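Local coordinates for sensor protein (Vibrio cholerae, PDB 3BY9) that binds succinate, a C4-dicarboxylate, through the sensor domain of the histidine kinase DctB, which probably passes the signal on by a two-component phosphorelay, at residues Tyr76-Phe81 against Val145-Met150; Gly82-Ser87 against Arg99-Arg104; Trp103-Tyr108 against Ser116-Leu121. All blocks are in the same frame, centred on the assembly; numbering follows the deposited sequence.

In the fold
All three contacts lie in the five-stranded antiparallel sheet of one PAS-like domain and in the loop and helix over one of its faces. Contact 1 joins strands 74-79 and 141-150 inside the sheet and closes a loop of chain that encloses the other two. Contact 2 ties the turn into outer strand 84-87 to the loop before helix 105-110; contact 3, sharing Trp103 and Arg104 with it, lays that helix start on the other outer strand, 116-121. The centres of contact 1 and contact 2 are about 7 Å apart. Contact 3 is centred about 10 Å from contact 1 and about 11 Å from contact 2. Together they supply Lys149, Arg104 and Tyr106 to the succinate site.

Contact 1: Tyr76-Phe81 against Val145-Met150; sequences YLIDRF and VIVVKM
Tyr76 lays its ring across Val147. The first torsion (chi1 51°) puts CG in the crowded position between the backbone N and carbonyl carbon, and the ring then passes over the neighbouring strand, where Val147 CB makes a CH-pi contact 3.8 Å from the Tyr76 ring centroid. Val147 CG1 reaches further out, to 3.6 Å from Tyr76 OH, while its other methyl, Val147 CG2, meets Ile78 CD1 at 3.8 Å. One beta-branched valine thus serves both neighbours. Ile78 reaches it because CD1 is anti to CA (chi2 180°). Lys149 CB lies near the plane of the Tyr76 ring, at its edge, and the fully extended chain carries NZ away to Gln127 O and a bound succinate.

The strands are antiparallel neighbours in the sheet of a PAS-like sensor domain, Tyr76 pairing with Val147 and Ile78 with Val145 through two backbone hydrogen bonds each; Ile78 N lies 2.8 Å from Val145 O. Tyr76, Ile78, Val145 and Val147 share the face covered by helix 105-110, where Tyr106 and Phe107 pack on them and Tyr76 OH hydrogen-bonds to Tyr106 OH.

Leu77 and Ile146, a non-hydrogen-bonded pair, occupy the other face. Their branched apolar chains meet loosely, Leu77 CD1 standing 4.4 Å from Ile146 CB. Ile146 CD1 instead tucks against the backbone, 3.3 Å from Tyr76 O.

Contact 2: Gly82-Ser87 against Arg99-Arg104; sequences GNTIAS and RNFAWR
Gly82 and Asn83 meet Asn100 and Phe101 where the turn into strand 84-87 joins the loop leading to helix 105-110, part of the PAS-like domain's ligand-binding side. Asn83 and Asn100 form a single backbone bridge, and Asn100 also makes an Asx turn, its OD1 accepting from Ala102 N.

Backbone hydrogen bonds flank the bridge: Phe101 N gives to Gly82 O at 2.8 Å, and Thr84 N to Arg99 O at 2.9 Å. Glycine suits position 82 because of its positive phi (99°) and because a beta carbon there would run into Ala102 CB.

Among the side chains, the amide planes of Asn83 and Asn100 are 73° apart. Asn100 ND2 donates to Asn83 OD1 over 2.9 Å, almost straight (175°) and within its own amide plane, yet it arrives from above the plane of the accepting amide. A second acceptor for ND2 is Phe81 O. Arg99 O is gripped twice, since Thr84 OG1 also donates to it and approaches from the face of the carbonyl plane opposite to that used by Thr84 N.

The Phe101 ring, which also packs on Ser123 of the succinate site, turns its edge to the same hydroxyl: Thr84 OG1 lies near the ring plane, 3.2 Å from Phe101 CE2.

Contact 3: Trp103-Tyr108 against Ser116-Leu121; sequences WRPYFY and SQYFAL
Tyr106 and Ser116 bring the two backbones nearest, with 5.7 Å between their CA atoms, where the first turn of helix 105-110 rests on strand 116-121. Arg104 takes the N-cap position, its carbonyl O accepting from both Phe107 N and Tyr108 N.

Tyr118 has the largest share of the contact. CG is anti to the backbone N (chi1 -169°), and the ring beyond it receives Pro105 over one face. Pro105 CG comes to 3.6 Å from Tyr118 CZ, and CD adds a CH-pi contact; proline, which has no N-H to satisfy, suits the first turn of a helix, where backbone N-H groups lack acceptors within the helix. Tyr106 crosses Tyr118 at about a right angle, presenting the edge of its ring, with Tyr106 CD2 4.0 Å from Tyr118 CD2.

This edge strand and helix start enclose one side of the PAS-like ligand pocket, to which Arg104 NE and Tyr106 OH contribute hydrogen bonds to succinate. The Arg104 guanidinium is held flat between Ala120 CB, 3.4 Å above one face near the rim, and Trp103 CH2, over the centre of the opposite face. Arg104 NH2 donates to Leu121 O at 2.8 Å, somewhat bent (139°) and from above the carbonyl plane. A water near the guanidinium plane accepts from Arg104 NH1, 2.9 Å away, and is also hydrogen-bonded to Tyr118 OH, bridging helix start and strand.

Contact 1: Tyr76-Phe81 against Val145-Met150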
loop_
_atom_site.group_PDB
_atom_site.type_symbol
_atom_site.label_atom_id
_atom_site.label_comp_id
_atom_site.label_asym_id
_atom_site.label_seq_id
_atom_site.Cartn_x
_atom_site.Cartn_y
_atom_site.Cartn_z
ATOM N N TYR A 76 -3.149 -15.209 -1.678
ATOM C CA TYR A 76 -4.380 -15.880 -1.278
ATOM C C TYR A 76 -5.450 -15.783 -2.357
ATOM O O TYR A 76 -5.504 -14.814 -3.110
ATOM C CB TYR A 76 -4.913 -15.309 0.059
ATOM C CG TYR A 76 -5.038 -13.803 0.148
ATOM C CD1 TYR A 76 -6.301 -13.200 0.199
ATOM C CD2 TYR A 76 -3.888 -12.972 0.258
ATOM C CE1 TYR A 76 -6.422 -11.789 0.377
ATOM C CE2 TYR A 76 -4.021 -11.599 0.424
ATOM C CZ TYR A 76 -5.250 -11.023 0.487
ATOM O OH TYR A 76 -5.319 -9.665 0.706
ATOM N N LEU A 77 -6.295 -16.804 -2.364
ATOM C CA LEU A 77 -7.336 -16.987 -3.390
ATOM C C LEU A 77 -8.716 -16.748 -2.834
ATOM O O LEU A 77 -9.077 -17.332 -1.832
ATOM C CB LEU A 77 -7.215 -18.446 -3.907
ATOM C CG LEU A 77 -8.203 -18.860 -4.993
ATOM C CD1 LEU A 77 -7.836 -18.143 -6.314
ATOM C CD2 LEU A 77 -8.032 -20.356 -5.242
ATOM N N ILE A 78 -9.497 -15.906 -3.527
ATOM C CA ILE A 78 -10.822 -15.527 -3.038
ATOM C C ILE A 78 -11.896 -15.973 -4.032
ATOM O O ILE A 78 -11.706 -15.825 -5.238
ATOM C CB ILE A 78 -10.843 -14.001 -2.899
ATOM C CG1 ILE A 78 -9.611 -13.535 -2.055
ATOM C CG2 ILE A 78 -12.069 -13.579 -2.135
ATOM C CD1 ILE A 78 -9.579 -12.004 -1.890
ATOM N N ASP A 79 -13.022 -16.514 -3.529
ATOM C CA ASP A 79 -14.079 -16.920 -4.432
ATOM C C ASP A 79 -14.859 -15.719 -4.970
ATOM O O ASP A 79 -14.555 -14.585 -4.674
ATOM C CB ASP A 79 -14.983 -17.999 -3.767
ATOM C CG ASP A 79 -15.893 -17.457 -2.665
ATOM O OD1 ASP A 79 -16.035 -16.242 -2.519
ATOM O OD2 ASP A 79 -16.500 -18.291 -1.936
ATOM N N ARG A 80 -15.843 -15.958 -5.822
ATOM C CA ARG A 80 -16.504 -14.826 -6.455
ATOM C C ARG A 80 -17.451 -14.058 -5.546
ATOM O O ARG A 80 -17.992 -13.024 -5.949
ATOM C CB ARG A 80 -17.234 -15.303 -7.736
ATOM C CG ARG A 80 -18.428 -16.178 -7.470
ATOM C CD ARG A 80 -19.056 -16.478 -8.842
ATOM N NE ARG A 80 -20.300 -17.221 -8.725
ATOM C CZ ARG A 80 -21.476 -16.665 -8.461
ATOM N NH1 ARG A 80 -21.563 -15.349 -8.289
ATOM N NH2 ARG A 80 -22.559 -17.433 -8.364
ATOM N N PHE A 81 -17.590 -14.555 -4.316
ATOM C CA PHE A 81 -18.427 -13.929 -3.307
ATOM C C PHE A 81 -17.577 -13.124 -2.312
ATOM O O PHE A 81 -18.116 -12.432 -1.430
ATOM C CB PHE A 81 -19.222 -15.010 -2.567
ATOM C CG PHE A 81 -19.992 -15.920 -3.509
ATOM C CD1 PHE A 81 -21.150 -15.478 -4.108
ATOM C CD2 PHE A 81 -19.526 -17.186 -3.790
ATOM C CE1 PHE A 81 -21.845 -16.305 -4.982
ATOM C CE2 PHE A 81 -20.238 -18.009 -4.666
ATOM C CZ PHE A 81 -21.385 -17.539 -5.238
ATOM N N VAL A 145 -10.679 -14.270 -7.459
ATOM C CA VAL A 145 -9.605 -13.280 -7.541
ATOM C C VAL A 145 -8.402 -13.829 -6.786
ATOM O O VAL A 145 -8.567 -14.407 -5.702
ATOM C CB VAL A 145 -10.032 -11.960 -6.806
ATOM C CG1 VAL A 145 -8.826 -10.974 -6.653
ATOM C CG2 VAL A 145 -11.127 -11.234 -7.623
ATOM N N ILE A 146 -7.216 -13.653 -7.372
ATOM C CA ILE A 146 -5.969 -14.058 -6.677
ATOM C C ILE A 146 -5.263 -12.743 -6.273
ATOM O O ILE A 146 -5.241 -11.759 -7.039
ATOM C CB ILE A 146 -5.113 -14.951 -7.624
ATOM C CG1 ILE A 146 -3.763 -15.282 -6.955
ATOM C CG2 ILE A 146 -4.778 -14.240 -8.922
ATOM C CD1 ILE A 146 -3.876 -16.141 -5.699
ATOM N N VAL A 147 -4.720 -12.731 -5.044
ATOM C CA VAL A 147 -4.111 -11.522 -4.469
ATOM C C VAL A 147 -2.730 -11.816 -3.933
ATOM O O VAL A 147 -2.497 -12.875 -3.346
ATOM C CB VAL A 147 -4.940 -11.036 -3.254
ATOM C CG1 VAL A 147 -4.370 -9.685 -2.750
ATOM C CG2 VAL A 147 -6.444 -10.846 -3.657
ATOM N N VAL A 148 -1.811 -10.896 -4.174
ATOM C CA VAL A 148 -0.479 -11.016 -3.559
ATOM C C VAL A 148 -0.340 -9.732 -2.703
ATOM O O VAL A 148 -0.572 -8.642 -3.210
ATOM C CB VAL A 148 0.600 -11.003 -4.653
ATOM C CG1 VAL A 148 2.014 -10.776 -4.026
ATOM C CG2 VAL A 148 0.638 -12.391 -5.333
ATOM N N LYS A 149 0.046 -9.879 -1.434
ATOM C CA LYS A 149 0.265 -8.734 -0.543
ATOM C C LYS A 149 1.752 -8.674 -0.239
ATOM O O LYS A 149 2.343 -9.659 0.184
ATOM C CB LYS A 149 -0.516 -8.925 0.758
ATOM C CG LYS A 149 -0.276 -7.815 1.777
ATOM C CD LYS A 149 -0.953 -8.191 3.120
ATOM C CE LYS A 149 -0.713 -7.044 4.156
ATOM N NZ LYS A 149 -1.320 -7.478 5.480
HETATM N N MSE A 150 2.310 -7.487 -0.462
HETATM C CA MSE A 150 3.747 -7.228 -0.261
HETATM C C MSE A 150 3.943 -6.390 0.987
HETATM O O MSE A 150 3.246 -5.398 1.183
HETATM C CB MSE A 150 4.328 -6.442 -1.485
HETATM C CG MSE A 150 5.839 -6.334 -1.423
HETATM SE SE MSE A 150 6.393 -4.869 -2.651
HETATM C CE MSE A 150 5.775 -3.369 -1.541
#

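Contact 2: Gly82-Ser87 against Arg99-Arg104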
loop_
_atom_site.group_PDB
_atom_site.type_symbol
_atom_site.label_atom_id
_atom_site.label_comp_id
_atom_site.label_asym_id
_atom_site.label_seq_id
_atom_site.Cartn_x
_atom_site.Cartn_y
_atom_site.Cartn_z
ATOM N N GLY A 82 -16.250 -13.209 -2.468
ATOM C CA GLY A 82 -15.348 -12.491 -1.580
ATOM C C GLY A 82 -14.765 -13.352 -0.472
ATOM O O GLY A 82 -14.009 -12.809 0.338
ATOM N N ASN A 83 -15.065 -14.649 -0.430
ATOM C CA ASN A 83 -14.537 -15.475 0.682
ATOM C C ASN A 83 -13.158 -16.046 0.358
ATOM O O ASN A 83 -12.935 -16.596 -0.720
ATOM C CB ASN A 83 -15.448 -16.672 0.951
ATOM C CG ASN A 83 -16.862 -16.255 1.215
ATOM O OD1 ASN A 83 -17.142 -15.491 2.160
ATOM N ND2 ASN A 83 -17.778 -16.761 0.383
ATOM N N THR A 84 -12.235 -15.946 1.305
ATOM C CA THR A 84 -10.921 -16.505 1.058
ATOM C C THR A 84 -11.038 -18.012 1.191
ATOM O O THR A 84 -11.471 -18.505 2.241
ATOM C CB THR A 84 -9.895 -15.965 2.076
ATOM O OG1 THR A 84 -9.845 -14.559 1.918
ATOM C CG2 THR A 84 -8.449 -16.536 1.737
ATOM N N ILE A 85 -10.670 -18.748 0.142
ATOM C CA ILE A 85 -10.793 -20.198 0.190
ATOM C C ILE A 85 -9.453 -20.932 0.283
ATOM O O ILE A 85 -9.441 -22.080 0.653
ATOM C CB ILE A 85 -11.591 -20.781 -1.001
ATOM C CG1 ILE A 85 -10.846 -20.531 -2.330
ATOM C CG2 ILE A 85 -13.004 -20.175 -1.080
ATOM C CD1 ILE A 85 -11.512 -21.415 -3.446
ATOM N N ALA A 86 -8.344 -20.289 -0.093
ATOM C CA ALA A 86 -7.040 -20.969 0.042
ATOM C C ALA A 86 -6.027 -19.849 0.249
ATOM O O ALA A 86 -6.216 -18.738 -0.221
ATOM C CB ALA A 86 -6.706 -21.805 -1.227
ATOM N N SER A 87 -4.934 -20.141 0.950
ATOM C CA SER A 87 -4.033 -19.045 1.236
ATOM C C SER A 87 -2.664 -19.540 1.695
ATOM O O SER A 87 -2.556 -20.575 2.336
ATOM C CB SER A 87 -4.635 -18.222 2.392
ATOM O OG SER A 87 -3.770 -17.130 2.748
ATOM N N ARG A 99 -12.161 -15.695 5.733
ATOM C CA ARG A 99 -12.495 -14.272 5.931
ATOM C C ARG A 99 -12.965 -13.739 4.598
ATOM O O ARG A 99 -12.406 -14.116 3.559
ATOM C CB ARG A 99 -11.244 -13.456 6.339
ATOM C CG ARG A 99 -10.504 -13.990 7.533
ATOM C CD ARG A 99 -11.370 -14.023 8.761
ATOM N NE ARG A 99 -10.557 -14.053 9.975
ATOM C CZ ARG A 99 -10.151 -12.969 10.636
ATOM N NH1 ARG A 99 -10.474 -11.755 10.209
ATOM N NH2 ARG A 99 -9.432 -13.100 11.746
ATOM N N ASN A 100 -13.936 -12.818 4.634
ATOM C CA ASN A 100 -14.486 -12.256 3.403
ATOM C C ASN A 100 -13.939 -10.867 3.176
ATOM O O ASN A 100 -13.921 -10.049 4.122
ATOM C CB ASN A 100 -16.021 -12.288 3.512
ATOM C CG ASN A 100 -16.686 -11.788 2.245
ATOM O OD1 ASN A 100 -16.658 -10.597 1.967
ATOM N ND2 ASN A 100 -17.274 -12.699 1.485
ATOM N N PHE A 101 -13.456 -10.578 1.945
ATOM C CA PHE A 101 -12.870 -9.258 1.640
ATOM C C PHE A 101 -13.615 -8.553 0.494
ATOM O O PHE A 101 -13.018 -7.769 -0.236
ATOM C CB PHE A 101 -11.398 -9.430 1.277
ATOM C CG PHE A 101 -10.577 -9.987 2.433
ATOM C CD1 PHE A 101 -10.481 -9.276 3.609
ATOM C CD2 PHE A 101 -9.975 -11.234 2.351
ATOM C CE1 PHE A 101 -9.787 -9.809 4.746
ATOM C CE2 PHE A 101 -9.263 -11.779 3.469
ATOM C CZ PHE A 101 -9.187 -11.053 4.670
ATOM N N ALA A 102 -14.907 -8.862 0.347
ATOM C CA ALA A 102 -15.664 -8.227 -0.765
ATOM C C ALA A 102 -15.702 -6.732 -0.574
ATOM O O ALA A 102 -15.916 -6.000 -1.528
ATOM C CB ALA A 102 -17.112 -8.768 -0.815
ATOM N N TRP A 103 -15.522 -6.282 0.673
ATOM C CA TRP A 103 -15.522 -4.867 1.014
ATOM C C TRP A 103 -14.218 -4.146 0.620
ATOM O O TRP A 103 -14.151 -2.871 0.622
ATOM C CB TRP A 103 -15.791 -4.713 2.532
ATOM C CG TRP A 103 -14.802 -5.442 3.403
ATOM C CD1 TRP A 103 -14.866 -6.777 3.806
ATOM C CD2 TRP A 103 -13.575 -4.913 3.954
ATOM N NE1 TRP A 103 -13.720 -7.080 4.555
ATOM C CE2 TRP A 103 -12.934 -5.967 4.661
ATOM C CE3 TRP A 103 -12.959 -3.654 3.919
ATOM C CZ2 TRP A 103 -11.705 -5.790 5.323
ATOM C CZ3 TRP A 103 -11.724 -3.482 4.588
ATOM C CH2 TRP A 103 -11.124 -4.544 5.270
ATOM N N ARG A 104 -13.192 -4.907 0.240
ATOM C CA ARG A 104 -11.932 -4.271 -0.151
ATOM C C ARG A 104 -11.936 -3.873 -1.611
ATOM O O ARG A 104 -12.335 -4.652 -2.474
ATOM C CB ARG A 104 -10.749 -5.211 0.029
ATOM C CG ARG A 104 -10.240 -5.295 1.422
ATOM C CD ARG A 104 -9.508 -3.991 1.860
ATOM N NE ARG A 104 -8.591 -4.289 2.984
ATOM C CZ ARG A 104 -8.216 -3.403 3.908
ATOM N NH1 ARG A 104 -8.650 -2.149 3.871
ATOM N NH2 ARG A 104 -7.462 -3.819 4.947
#

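Contact 3: Trp103-Tyr108 against Ser116-Leu121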
loop_
_atom_site.group_PDB
_atom_site.type_symbol
_atom_site.label_atom_id
_atom_site.label_comp_id
_atom_site.label_asym_id
_atom_site.label_seq_id
_atom_site.Cartn_x
_atom_site.Cartn_y
_atom_site.Cartn_z
ATOM N N TRP A 103 -15.522 -6.282 0.673
ATOM C CA TRP A 103 -15.522 -4.867 1.014
ATOM C C TRP A 103 -14.218 -4.146 0.620
ATOM O O TRP A 103 -14.151 -2.871 0.622
ATOM C CB TRP A 103 -15.791 -4.713 2.532
ATOM C CG TRP A 103 -14.802 -5.442 3.403
ATOM C CD1 TRP A 103 -14.866 -6.777 3.806
ATOM C CD2 TRP A 103 -13.575 -4.913 3.954
ATOM N NE1 TRP A 103 -13.720 -7.080 4.555
ATOM C CE2 TRP A 103 -12.934 -5.967 4.661
ATOM C CE3 TRP A 103 -12.959 -3.654 3.919
ATOM C CZ2 TRP A 103 -11.705 -5.790 5.323
ATOM C CZ3 TRP A 103 -11.724 -3.482 4.588
ATOM C CH2 TRP A 103 -11.124 -4.544 5.270
ATOM N N ARG A 104 -13.192 -4.907 0.240
ATOM C CA ARG A 104 -11.932 -4.271 -0.151
ATOM C C ARG A 104 -11.936 -3.873 -1.611
ATOM O O ARG A 104 -12.335 -4.652 -2.474
ATOM C CB ARG A 104 -10.749 -5.211 0.029
ATOM C CG ARG A 104 -10.240 -5.295 1.422
ATOM C CD ARG A 104 -9.508 -3.991 1.860
ATOM N NE ARG A 104 -8.591 -4.289 2.984
ATOM C CZ ARG A 104 -8.216 -3.403 3.908
ATOM N NH1 ARG A 104 -8.650 -2.149 3.871
ATOM N NH2 ARG A 104 -7.462 -3.819 4.947
ATOM N N PRO A 105 -11.408 -2.698 -1.922
ATOM C CA PRO A 105 -11.394 -2.288 -3.342
ATOM C C PRO A 105 -10.659 -3.253 -4.258
ATOM O O PRO A 105 -11.051 -3.440 -5.397
ATOM C CB PRO A 105 -10.685 -0.941 -3.287
ATOM C CG PRO A 105 -11.222 -0.352 -1.986
ATOM C CD PRO A 105 -11.116 -1.553 -1.022
ATOM N N TYR A 106 -9.565 -3.869 -3.787
ATOM C CA TYR A 106 -8.875 -4.756 -4.714
ATOM C C TYR A 106 -9.745 -5.940 -5.118
ATOM O O TYR A 106 -9.586 -6.449 -6.240
ATOM C CB TYR A 106 -7.499 -5.193 -4.156
ATOM C CG TYR A 106 -7.554 -5.979 -2.850
ATOM C CD1 TYR A 106 -7.974 -7.329 -2.826
ATOM C CD2 TYR A 106 -7.156 -5.392 -1.642
ATOM C CE1 TYR A 106 -7.995 -8.073 -1.620
ATOM C CE2 TYR A 106 -7.183 -6.132 -0.438
ATOM C CZ TYR A 106 -7.606 -7.466 -0.438
ATOM O OH TYR A 106 -7.679 -8.190 0.755
ATOM N N PHE A 107 -10.683 -6.371 -4.274
ATOM C CA PHE A 107 -11.500 -7.496 -4.679
ATOM C C PHE A 107 -12.645 -6.915 -5.587
ATOM O O PHE A 107 -12.956 -7.454 -6.648
ATOM C CB PHE A 107 -12.155 -8.169 -3.459
ATOM C CG PHE A 107 -13.128 -9.261 -3.848
ATOM C CD1 PHE A 107 -12.658 -10.527 -4.196
ATOM C CD2 PHE A 107 -14.488 -8.966 -4.016
ATOM C CE1 PHE A 107 -13.481 -11.505 -4.706
ATOM C CE2 PHE A 107 -15.350 -9.929 -4.537
ATOM C CZ PHE A 107 -14.838 -11.220 -4.888
ATOM N N TYR A 108 -13.258 -5.833 -5.125
ATOM C CA TYR A 108 -14.372 -5.214 -5.881
ATOM C C TYR A 108 -13.954 -4.915 -7.310
ATOM O O TYR A 108 -14.716 -5.198 -8.288
ATOM C CB TYR A 108 -14.751 -3.892 -5.169
ATOM C CG TYR A 108 -15.830 -3.073 -5.854
ATOM C CD1 TYR A 108 -17.152 -3.528 -5.929
ATOM C CD2 TYR A 108 -15.538 -1.824 -6.361
ATOM C CE1 TYR A 108 -18.162 -2.742 -6.504
ATOM C CE2 TYR A 108 -16.526 -1.008 -6.943
ATOM C CZ TYR A 108 -17.835 -1.475 -7.009
ATOM O OH TYR A 108 -18.808 -0.667 -7.593
ATOM N N SER A 116 -5.944 -4.995 -10.409
ATOM C CA SER A 116 -6.106 -3.830 -9.569
ATOM C C SER A 116 -4.971 -3.831 -8.571
ATOM O O SER A 116 -4.255 -4.830 -8.413
ATOM C CB SER A 116 -7.467 -3.840 -8.821
ATOM O OG SER A 116 -7.511 -4.892 -7.886
ATOM N N GLN A 117 -4.748 -2.665 -7.954
ATOM C CA GLN A 117 -3.718 -2.579 -6.921
ATOM C C GLN A 117 -4.245 -1.667 -5.825
ATOM O O GLN A 117 -5.126 -0.814 -6.067
ATOM C CB GLN A 117 -2.397 -2.075 -7.492
ATOM C CG GLN A 117 -2.491 -0.728 -8.184
ATOM C CD GLN A 117 -1.240 -0.490 -9.040
ATOM O OE1 GLN A 117 -1.278 -0.516 -10.289
ATOM N NE2 GLN A 117 -0.123 -0.309 -8.374
ATOM N N TYR A 118 -3.697 -1.812 -4.606
ATOM C CA TYR A 118 -4.252 -1.059 -3.489
ATOM C C TYR A 118 -3.264 -1.091 -2.338
ATOM O O TYR A 118 -2.387 -1.924 -2.322
ATOM C CB TYR A 118 -5.525 -1.788 -3.013
ATOM C CG TYR A 118 -6.390 -1.016 -2.014
ATOM C CD1 TYR A 118 -6.970 0.230 -2.376
ATOM C CD2 TYR A 118 -6.681 -1.551 -0.764
ATOM C CE1 TYR A 118 -7.806 0.910 -1.502
ATOM C CE2 TYR A 118 -7.535 -0.886 0.136
ATOM C CZ TYR A 118 -8.088 0.344 -0.257
ATOM O OH TYR A 118 -8.971 0.961 0.592
ATOM N N PHE A 119 -3.374 -0.155 -1.389
ATOM C CA PHE A 119 -2.492 -0.245 -0.206
ATOM C C PHE A 119 -3.408 -0.047 0.987
ATOM O O PHE A 119 -4.428 0.649 0.879
ATOM C CB PHE A 119 -1.344 0.818 -0.237
ATOM C CG PHE A 119 -1.812 2.223 -0.473
ATOM C CD1 PHE A 119 -2.239 3.013 0.586
ATOM C CD2 PHE A 119 -1.853 2.747 -1.759
ATOM C CE1 PHE A 119 -2.709 4.333 0.358
ATOM C CE2 PHE A 119 -2.322 4.052 -1.984
ATOM C CZ PHE A 119 -2.746 4.832 -0.915
ATOM N N ALA A 120 -3.083 -0.687 2.112
ATOM C CA ALA A 120 -3.948 -0.596 3.256
ATOM C C ALA A 120 -3.290 -1.163 4.488
ATOM O O ALA A 120 -2.243 -1.810 4.411
ATOM C CB ALA A 120 -5.205 -1.445 3.001
ATOM N N LEU A 121 -3.982 -0.935 5.615
ATOM C CA LEU A 121 -3.592 -1.581 6.877
ATOM C C LEU A 121 -4.392 -2.877 6.906
ATOM O O LEU A 121 -5.621 -2.853 6.841
ATOM C CB LEU A 121 -3.994 -0.695 8.079
ATOM C CG LEU A 121 -3.797 -1.400 9.438
ATOM C CD1 LEU A 121 -2.316 -1.687 9.716
ATOM C CD2 LEU A 121 -4.307 -0.464 10.549
HETATM O O HOH W 1 -10.491 -0.692 2.241
#